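Side-chain contacts in eukaryotic translation initiation factor 4 gamma 2 (Homo sapiens, PDB 4IUL), which probably supports translation initiation as an eIF4G relative, through a HEAT-repeat MIF4G domain that interacts with the helicase eIF4A: residues E51-L54 and I55-V59; I239-L242 and L243-T246; E248-E251 and H252-P256. All coordinates share one frame; numbering follows the deposited sequence.

Contact 1: residues E51-L54 and I55-V59; sequences ESKL and ILKGV. With SO4 (sulfate ion), chain D.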
loop_
_atom_site.group_PDB
_atom_site.type_symbol
_atom_site.label_atom_id
_atom_site.label_comp_id
_atom_site.label_asym_id
_atom_site.label_seq_id
_atom_site.Cartn_x
_atom_site.Cartn_y
_atom_site.Cartn_z
ATOM N N GLU A 51 13.969 -19.745 -0.852
ATOM C CA GLU A 51 14.580 -20.891 -0.191
ATOM C C GLU A 51 13.931 -21.365 1.116
ATOM O O GLU A 51 13.760 -22.558 1.314
ATOM C CB GLU A 51 16.051 -20.573 0.063
ATOM C CG GLU A 51 16.861 -21.725 0.609
ATOM C CD GLU A 51 18.240 -21.287 1.063
ATOM O OE1 GLU A 51 18.957 -20.635 0.273
ATOM O OE2 GLU A 51 18.604 -21.594 2.213
ATOM N N SER A 52 13.587 -20.440 2.012
ATOM C CA SER A 52 12.992 -20.809 3.307
ATOM C C SER A 52 12.226 -19.665 3.971
ATOM O O SER A 52 12.156 -18.559 3.439
ATOM C CB SER A 52 14.085 -21.277 4.271
ATOM O OG SER A 52 14.917 -20.194 4.646
ATOM N N LYS A 53 11.672 -19.929 5.149
ATOM C CA LYS A 53 10.924 -18.907 5.867
ATOM C C LYS A 53 11.801 -17.694 6.179
ATOM O O LYS A 53 11.410 -16.549 5.940
ATOM C CB LYS A 53 10.335 -19.478 7.174
ATOM C CG LYS A 53 9.530 -18.446 7.979
ATOM C CD LYS A 53 8.506 -19.078 8.938
ATOM C CE LYS A 53 9.164 -19.731 10.146
ATOM N NZ LYS A 53 8.174 -20.103 11.203
ATOM N N LEU A 54 12.986 -17.959 6.716
ATOM C CA LEU A 54 13.935 -16.911 7.082
ATOM C C LEU A 54 14.265 -15.991 5.905
ATOM O O LEU A 54 14.265 -14.771 6.043
ATOM C CB LEU A 54 15.212 -17.550 7.638
ATOM C CG LEU A 54 16.311 -16.599 8.117
ATOM C CD1 LEU A 54 17.124 -17.277 9.223
ATOM C CD2 LEU A 54 17.199 -16.186 6.934
ATOM N N ILE A 55 14.539 -16.577 4.748
ATOM C CA ILE A 55 14.856 -15.790 3.569
ATOM C C ILE A 55 13.631 -14.998 3.111
ATOM O O ILE A 55 13.765 -13.853 2.664
ATOM C CB ILE A 55 15.390 -16.698 2.436
ATOM C CG1 ILE A 55 16.802 -17.168 2.796
ATOM C CG2 ILE A 55 15.411 -15.961 1.121
ATOM C CD1 ILE A 55 17.379 -18.184 1.849
ATOM N N LEU A 56 12.441 -15.593 3.229
ATOM C CA LEU A 56 11.214 -14.887 2.840
ATOM C C LEU A 56 11.013 -13.621 3.689
ATOM O O LEU A 56 10.648 -12.559 3.161
ATOM C CB LEU A 56 9.986 -15.798 2.986
ATOM C CG LEU A 56 9.818 -16.973 2.017
ATOM C CD1 LEU A 56 8.520 -17.726 2.338
ATOM C CD2 LEU A 56 9.793 -16.455 0.582
ATOM N N LYS A 57 11.264 -13.728 4.995
ATOM C CA LYS A 57 11.098 -12.581 5.897
ATOM C C LYS A 57 11.950 -11.382 5.493
ATOM O O LYS A 57 11.490 -10.244 5.557
ATOM C CB LYS A 57 11.441 -12.953 7.345
ATOM C CG LYS A 57 10.419 -13.840 8.047
ATOM C CD LYS A 57 10.858 -14.128 9.482
ATOM C CE LYS A 57 9.853 -15.003 10.192
ATOM N NZ LYS A 57 10.330 -15.377 11.537
ATOM N N GLY A 58 13.191 -11.643 5.091
ATOM C CA GLY A 58 14.083 -10.571 4.676
ATOM C C GLY A 58 13.654 -9.971 3.349
ATOM O O GLY A 58 13.576 -8.747 3.202
ATOM N N VAL A 59 13.380 -10.834 2.377
ATOM C CA VAL A 59 12.925 -10.386 1.065
ATOM C C VAL A 59 11.750 -9.413 1.193
ATOM O O VAL A 59 11.741 -8.362 0.560
ATOM C CB VAL A 59 12.486 -11.582 0.185
ATOM C CG1 VAL A 59 11.812 -11.071 -1.097
ATOM C CG2 VAL A 59 13.695 -12.447 -0.151
HETATM S S SO4 D . 6.799 -16.794 12.356
HETATM O O1 SO4 D . 6.210 -16.691 13.704
HETATM O O2 SO4 D . 6.052 -17.787 11.565
HETATM O O3 SO4 D . 6.727 -15.480 11.697
HETATM O O4 SO4 D . 8.207 -17.217 12.466
#
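Sulfate oxygen O4 is gripped by two lysines one turn apart at the start of helix 53-69, with Lys57 NZ at 3.0 Å and Lys53 NZ at 3.2 Å. The helix is one of those that build the HEAT-repeat MIF4G domain, and Ser52 occupies its N-cap position. Lys53 NZ also reaches sulfate O2, while Arg110 NH1 from helix 107-127 also bonds to the sulfate. The two lysine chains run side by side in the same direction, yet they arrive differently: Lys57 is extended throughout, whereas Lys53 turns about its CG-CD bond (chi3 73°) to bring its ammonium group onto the anion. Their nitrogens stay 5.2 Å apart, and the sulfate, probably taken up from the crystallisation liquor, is likely to offset the charge of both.

Backbone bonds pass from Leu56 N to Ser52 O and from Lys57 N to Lys53 O, both 3.0 Å long, and start the helical pattern. Buried Ile55 suits the inward side, where it also packs on Ile22 of helix 13-31; its CG1 branch lies beside its own backbone N (chi1 -72°) and carries CD1 back against the Glu51 side chain, which it crosses at a slant. A salt bridge from Glu51 OE1 to Arg18 probably steadies the carboxylate beside this methyl. Ile55 CD1 lies 3.3 Å from both Glu51 CB and Glu51 OE1.

Contact 2: residues I239-L242 and L243-T246; sequences IRFL and LQDT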
loop_
_atom_site.group_PDB
_atom_site.type_symbol
_atom_site.label_atom_id
_atom_site.label_comp_id
_atom_site.label_asym_id
_atom_site.label_seq_id
_atom_site.Cartn_x
_atom_site.Cartn_y
_atom_site.Cartn_z
ATOM N N ILE A 239 -8.991 19.577 -7.632
ATOM C CA ILE A 239 -9.371 18.710 -6.524
ATOM C C ILE A 239 -10.875 18.470 -6.443
ATOM O O ILE A 239 -11.320 17.324 -6.399
ATOM C CB ILE A 239 -8.875 19.279 -5.174
ATOM C CG1 ILE A 239 -7.344 19.321 -5.159
ATOM C CG2 ILE A 239 -9.400 18.433 -4.020
ATOM C CD1 ILE A 239 -6.671 17.968 -5.345
ATOM N N ARG A 240 -11.667 19.537 -6.432
ATOM C CA ARG A 240 -13.106 19.351 -6.345
ATOM C C ARG A 240 -13.714 18.757 -7.614
ATOM O O ARG A 240 -14.838 18.266 -7.589
ATOM C CB ARG A 240 -13.812 20.656 -5.957
ATOM C CG ARG A 240 -13.776 21.779 -6.965
ATOM C CD ARG A 240 -14.752 22.862 -6.519
ATOM N NE ARG A 240 -14.897 23.941 -7.490
ATOM C CZ ARG A 240 -14.015 24.920 -7.659
ATOM N NH1 ARG A 240 -12.915 24.962 -6.918
ATOM N NH2 ARG A 240 -14.238 25.860 -8.566
ATOM N N PHE A 241 -12.979 18.786 -8.722
ATOM C CA PHE A 241 -13.492 18.190 -9.953
ATOM C C PHE A 241 -13.176 16.696 -9.919
ATOM O O PHE A 241 -13.864 15.883 -10.542
ATOM C CB PHE A 241 -12.853 18.823 -11.194
ATOM C CG PHE A 241 -13.238 20.268 -11.412
ATOM C CD1 PHE A 241 -14.533 20.712 -11.136
ATOM C CD2 PHE A 241 -12.311 21.181 -11.916
ATOM C CE1 PHE A 241 -14.898 22.040 -11.358
ATOM C CE2 PHE A 241 -12.666 22.509 -12.143
ATOM C CZ PHE A 241 -13.963 22.940 -11.862
ATOM N N LEU A 242 -12.132 16.350 -9.172
ATOM C CA LEU A 242 -11.699 14.965 -9.034
ATOM C C LEU A 242 -12.653 14.245 -8.084
ATOM O O LEU A 242 -12.915 13.053 -8.236
ATOM C CB LEU A 242 -10.271 14.915 -8.482
ATOM C CG LEU A 242 -9.354 13.812 -9.011
ATOM C CD1 LEU A 242 -10.001 12.454 -8.781
ATOM C CD2 LEU A 242 -9.096 14.027 -10.490
ATOM N N LEU A 243 -13.172 14.979 -7.105
ATOM C CA LEU A 243 -14.107 14.399 -6.154
ATOM C C LEU A 243 -15.443 14.164 -6.847
ATOM O O LEU A 243 -16.057 13.110 -6.684
ATOM C CB LEU A 243 -14.295 15.328 -4.946
ATOM C CG LEU A 243 -13.102 15.489 -3.996
ATOM C CD1 LEU A 243 -13.349 16.654 -3.042
ATOM C CD2 LEU A 243 -12.877 14.188 -3.230
ATOM N N GLN A 244 -15.880 15.147 -7.632
ATOM C CA GLN A 244 -17.144 15.053 -8.356
ATOM C C GLN A 244 -17.165 13.874 -9.316
ATOM O O GLN A 244 -18.189 13.210 -9.468
ATOM C CB GLN A 244 -17.416 16.338 -9.140
ATOM C CG GLN A 244 -17.611 17.575 -8.281
ATOM C CD GLN A 244 -18.044 18.791 -9.090
ATOM O OE1 GLN A 244 -18.191 19.892 -8.551
ATOM N NE2 GLN A 244 -18.255 18.593 -10.390
ATOM N N ASP A 245 -16.037 13.612 -9.967
ATOM C CA ASP A 245 -15.972 12.506 -10.912
ATOM C C ASP A 245 -16.022 11.152 -10.204
ATOM O O ASP A 245 -16.576 10.189 -10.733
ATOM C CB ASP A 245 -14.698 12.594 -11.760
ATOM C CG ASP A 245 -14.650 11.533 -12.850
ATOM O OD1 ASP A 245 -15.516 11.572 -13.756
ATOM O OD2 ASP A 245 -13.756 10.658 -12.799
ATOM N N THR A 246 -15.439 11.080 -9.010
ATOM C CA THR A 246 -15.430 9.840 -8.241
ATOM C C THR A 246 -16.834 9.549 -7.711
ATOM O O THR A 246 -17.338 8.438 -7.839
ATOM C CB THR A 246 -14.436 9.930 -7.064
ATOM O OG1 THR A 246 -13.112 10.113 -7.578
ATOM C CG2 THR A 246 -14.472 8.658 -6.231
#
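Leu242 O receives two bonds from Thr246, one turn later in helix 237-251 of the HEAT-repeat domain: OG1 donates at 3.0 Å and the backbone N at 3.3 Å. The hydroxyl oxygen lies near the line of the carbonyl, at a C=O...OG1 angle of 159°, whereas the amide N lies 36° above the carbonyl plane. Thr246 OG1 sits beside its own backbone N (chi1 -62°), which aims the hydroxyl back up the helix, so a buried polar atom finds a partner in the main chain. A valine in its place would probably leave Leu242 O with the amide alone and put a methyl against that carbonyl. Further helical bonds run from Leu243 N to Ile239 O, Gln244 N to Arg240 O and Asp245 N to Phe241 O.

Van der Waals contact is looser. Leu243 CD1 comes to 4.4 Å from Ile239 CG2, both on the buried side where branched aliphatic chains fit, and the Leu242 side chain slants across that of Thr246, its CD1 near OG1. Gln244 lays its extended chain over Arg240 O, with CG only 2.9 Å from that oxygen, a tight approach, and brings NE2 to the edge of the Phe241 ring, near its plane.

Gln244 also touches Met230 and Leu231. Asp245 turns its carboxylate to Arg204, a salt bridge to helix 193-210. Leu242, Leu243 and Thr246 all rest on Cys200 of that helix, and Thr246 also meets Phe223 and Met226 of helix 216-227.

Contact 3: residues E248-E251 and H252-P256; sequences ELRE and HHWVP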
loop_
_atom_site.group_PDB
_atom_site.type_symbol
_atom_site.label_atom_id
_atom_site.label_comp_id
_atom_site.label_asym_id
_atom_site.label_seq_id
_atom_site.Cartn_x
_atom_site.Cartn_y
_atom_site.Cartn_z
ATOM N N GLU A 248 -19.737 10.613 -8.829
ATOM C CA GLU A 248 -20.614 10.289 -9.947
ATOM C C GLU A 248 -20.449 8.838 -10.398
ATOM O O GLU A 248 -21.406 8.207 -10.844
ATOM C CB GLU A 248 -20.318 11.222 -11.121
ATOM C CG GLU A 248 -21.201 11.013 -12.338
ATOM C CD GLU A 248 -20.796 11.901 -13.506
ATOM O OE1 GLU A 248 -20.851 13.144 -13.361
ATOM O OE2 GLU A 248 -20.417 11.356 -14.567
ATOM N N LEU A 249 -19.231 8.317 -10.285
ATOM C CA LEU A 249 -18.947 6.942 -10.685
ATOM C C LEU A 249 -19.652 5.965 -9.748
ATOM O O LEU A 249 -20.158 4.927 -10.175
ATOM C CB LEU A 249 -17.436 6.686 -10.662
ATOM C CG LEU A 249 -16.954 5.294 -11.073
ATOM C CD1 LEU A 249 -17.409 4.992 -12.487
ATOM C CD2 LEU A 249 -15.436 5.219 -10.977
ATOM N N ARG A 250 -19.697 6.313 -8.467
ATOM C CA ARG A 250 -20.340 5.453 -7.484
ATOM C C ARG A 250 -21.854 5.489 -7.643
ATOM O O ARG A 250 -22.524 4.464 -7.505
ATOM C CB ARG A 250 -19.969 5.878 -6.063
ATOM C CG ARG A 250 -20.189 4.773 -5.060
ATOM C CD ARG A 250 -20.796 5.277 -3.772
ATOM N NE ARG A 250 -21.046 4.174 -2.850
ATOM C CZ ARG A 250 -21.862 4.244 -1.804
ATOM N NH1 ARG A 250 -22.525 5.369 -1.538
ATOM N NH2 ARG A 250 -22.015 3.186 -1.025
ATOM N N GLU A 251 -22.393 6.673 -7.927
ATOM C CA GLU A 251 -23.829 6.827 -8.115
ATOM C C GLU A 251 -24.268 5.965 -9.303
ATOM O O GLU A 251 -25.434 5.578 -9.411
ATOM C CB GLU A 251 -24.174 8.302 -8.350
ATOM C CG GLU A 251 -23.761 9.204 -7.190
ATOM C CD GLU A 251 -24.224 10.646 -7.346
ATOM O OE1 GLU A 251 -23.961 11.254 -8.408
ATOM O OE2 GLU A 251 -24.844 11.175 -6.396
ATOM N N HIS A 252 -23.315 5.663 -10.180
ATOM C CA HIS A 252 -23.561 4.823 -11.346
ATOM C C HIS A 252 -23.149 3.366 -11.075
ATOM O O HIS A 252 -22.861 2.613 -12.006
ATOM C CB HIS A 252 -22.780 5.348 -12.553
ATOM C CG HIS A 252 -23.391 6.553 -13.192
ATOM N ND1 HIS A 252 -23.646 7.717 -12.499
ATOM C CD2 HIS A 252 -23.790 6.778 -14.467
ATOM C CE1 HIS A 252 -24.177 8.608 -13.318
ATOM N NE2 HIS A 252 -24.275 8.063 -14.519
ATOM N N HIS A 253 -23.126 2.976 -9.803
ATOM C CA HIS A 253 -22.752 1.618 -9.427
ATOM C C HIS A 253 -21.402 1.200 -10.002
ATOM O O HIS A 253 -21.236 0.062 -10.443
ATOM C CB HIS A 253 -23.817 0.620 -9.891
ATOM C CG HIS A 253 -25.166 0.848 -9.282
ATOM N ND1 HIS A 253 -25.952 -0.180 -8.808
ATOM C CD2 HIS A 253 -25.866 1.985 -9.067
ATOM C CE1 HIS A 253 -27.076 0.314 -8.324
ATOM N NE2 HIS A 253 -27.050 1.627 -8.469
ATOM N N TRP A 254 -20.439 2.115 -10.005
ATOM C CA TRP A 254 -19.105 1.829 -10.537
ATOM C C TRP A 254 -19.129 1.187 -11.925
ATOM O O TRP A 254 -18.136 0.604 -12.352
ATOM C CB TRP A 254 -18.325 0.897 -9.594
ATOM C CG TRP A 254 -18.230 1.379 -8.180
ATOM C CD1 TRP A 254 -19.063 1.061 -7.145
ATOM C CD2 TRP A 254 -17.269 2.297 -7.653
ATOM N NE1 TRP A 254 -18.681 1.727 -6.005
ATOM C CE2 TRP A 254 -17.584 2.496 -6.290
ATOM C CE3 TRP A 254 -16.174 2.979 -8.204
ATOM C CZ2 TRP A 254 -16.840 3.344 -5.466
ATOM C CZ3 TRP A 254 -15.435 3.822 -7.383
ATOM C CH2 TRP A 254 -15.776 3.999 -6.029
ATOM N N VAL A 255 -20.246 1.276 -12.637
ATOM C CA VAL A 255 -20.293 0.670 -13.959
ATOM C C VAL A 255 -19.797 1.636 -15.023
ATOM O O VAL A 255 -20.378 2.698 -15.221
ATOM C CB VAL A 255 -21.707 0.202 -14.324
ATOM C CG1 VAL A 255 -21.712 -0.363 -15.732
ATOM C CG2 VAL A 255 -22.169 -0.857 -13.337
ATOM N N PRO A 256 -18.714 1.262 -15.730
ATOM C CA PRO A 256 -18.056 2.027 -16.799
ATOM C C PRO A 256 -18.998 2.719 -17.789
ATOM O O PRO A 256 -19.258 2.122 -18.855
ATOM C CB PRO A 256 -17.172 0.980 -17.468
ATOM C CG PRO A 256 -16.773 0.113 -16.309
ATOM C CD PRO A 256 -18.097 -0.075 -15.607
#
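A Schellman motif ends helix 237-251, the last helix modelled in this HEAT-repeat domain, and His253 is its C' residue. The two defining bonds are each 2.8 Å long: Trp254 N to Leu249 O, and His253 N to Arg250 O. The second donor stands 62° out of the carbonyl plane, as the chain bends back on itself. His253 has a positive phi of 54°, a conformation more often left to glycine or asparagine. Together with Trp254, also at positive phi, it forms the centre of a type I' turn from His252 to Val255.

The reversal brings the indole back along the helix. Leu249 crosses it at about a right angle, with CD2 3.6 Å from Trp254 CE3. Arg250 covers one face: its CA stands over the five-membered ring, 4.3 Å from the centroid, in a CH-pi contact, and its CG lies close to Trp254 NE1. A large flat side chain suits this place because it can pack on both residues at once. Asp211 OD2 takes Trp254 NE1 as well as Arg250 NE, while Arg250 NH1 pairs with Asp220, so the polar ends of both side chains are tied to neighbouring parts of the fold.

His252 lies alongside Glu248, the ring and carboxylate planes 38° apart, and its ND1 makes a weak, bent bond of 2.8 Å to Glu248 O.

Overall arrangement
Contact 1 lies on the opposite side of the chain's centre from contacts 2 and 3, about 43 Å from contact 2 between centres. It opens helix 53-69, whereas the other two share helix 237-251: contact 2 in its body, contact 3 at its end. Contacts 1 and 2 are partly buried, each with aliphatic residues facing neighbouring helices; contact 3 is a surface contact. Chemistry follows place. At the helix start, two lysines and an arginine hold a sulfate that probably came from the crystallisation liquor; in the body, a buried hydroxyl is paired with the main chain; at the end, a reversed backbone lets an aromatic ring cover the last turn. Contacts 2 and 3 both lean on helices 193-210 and 216-227.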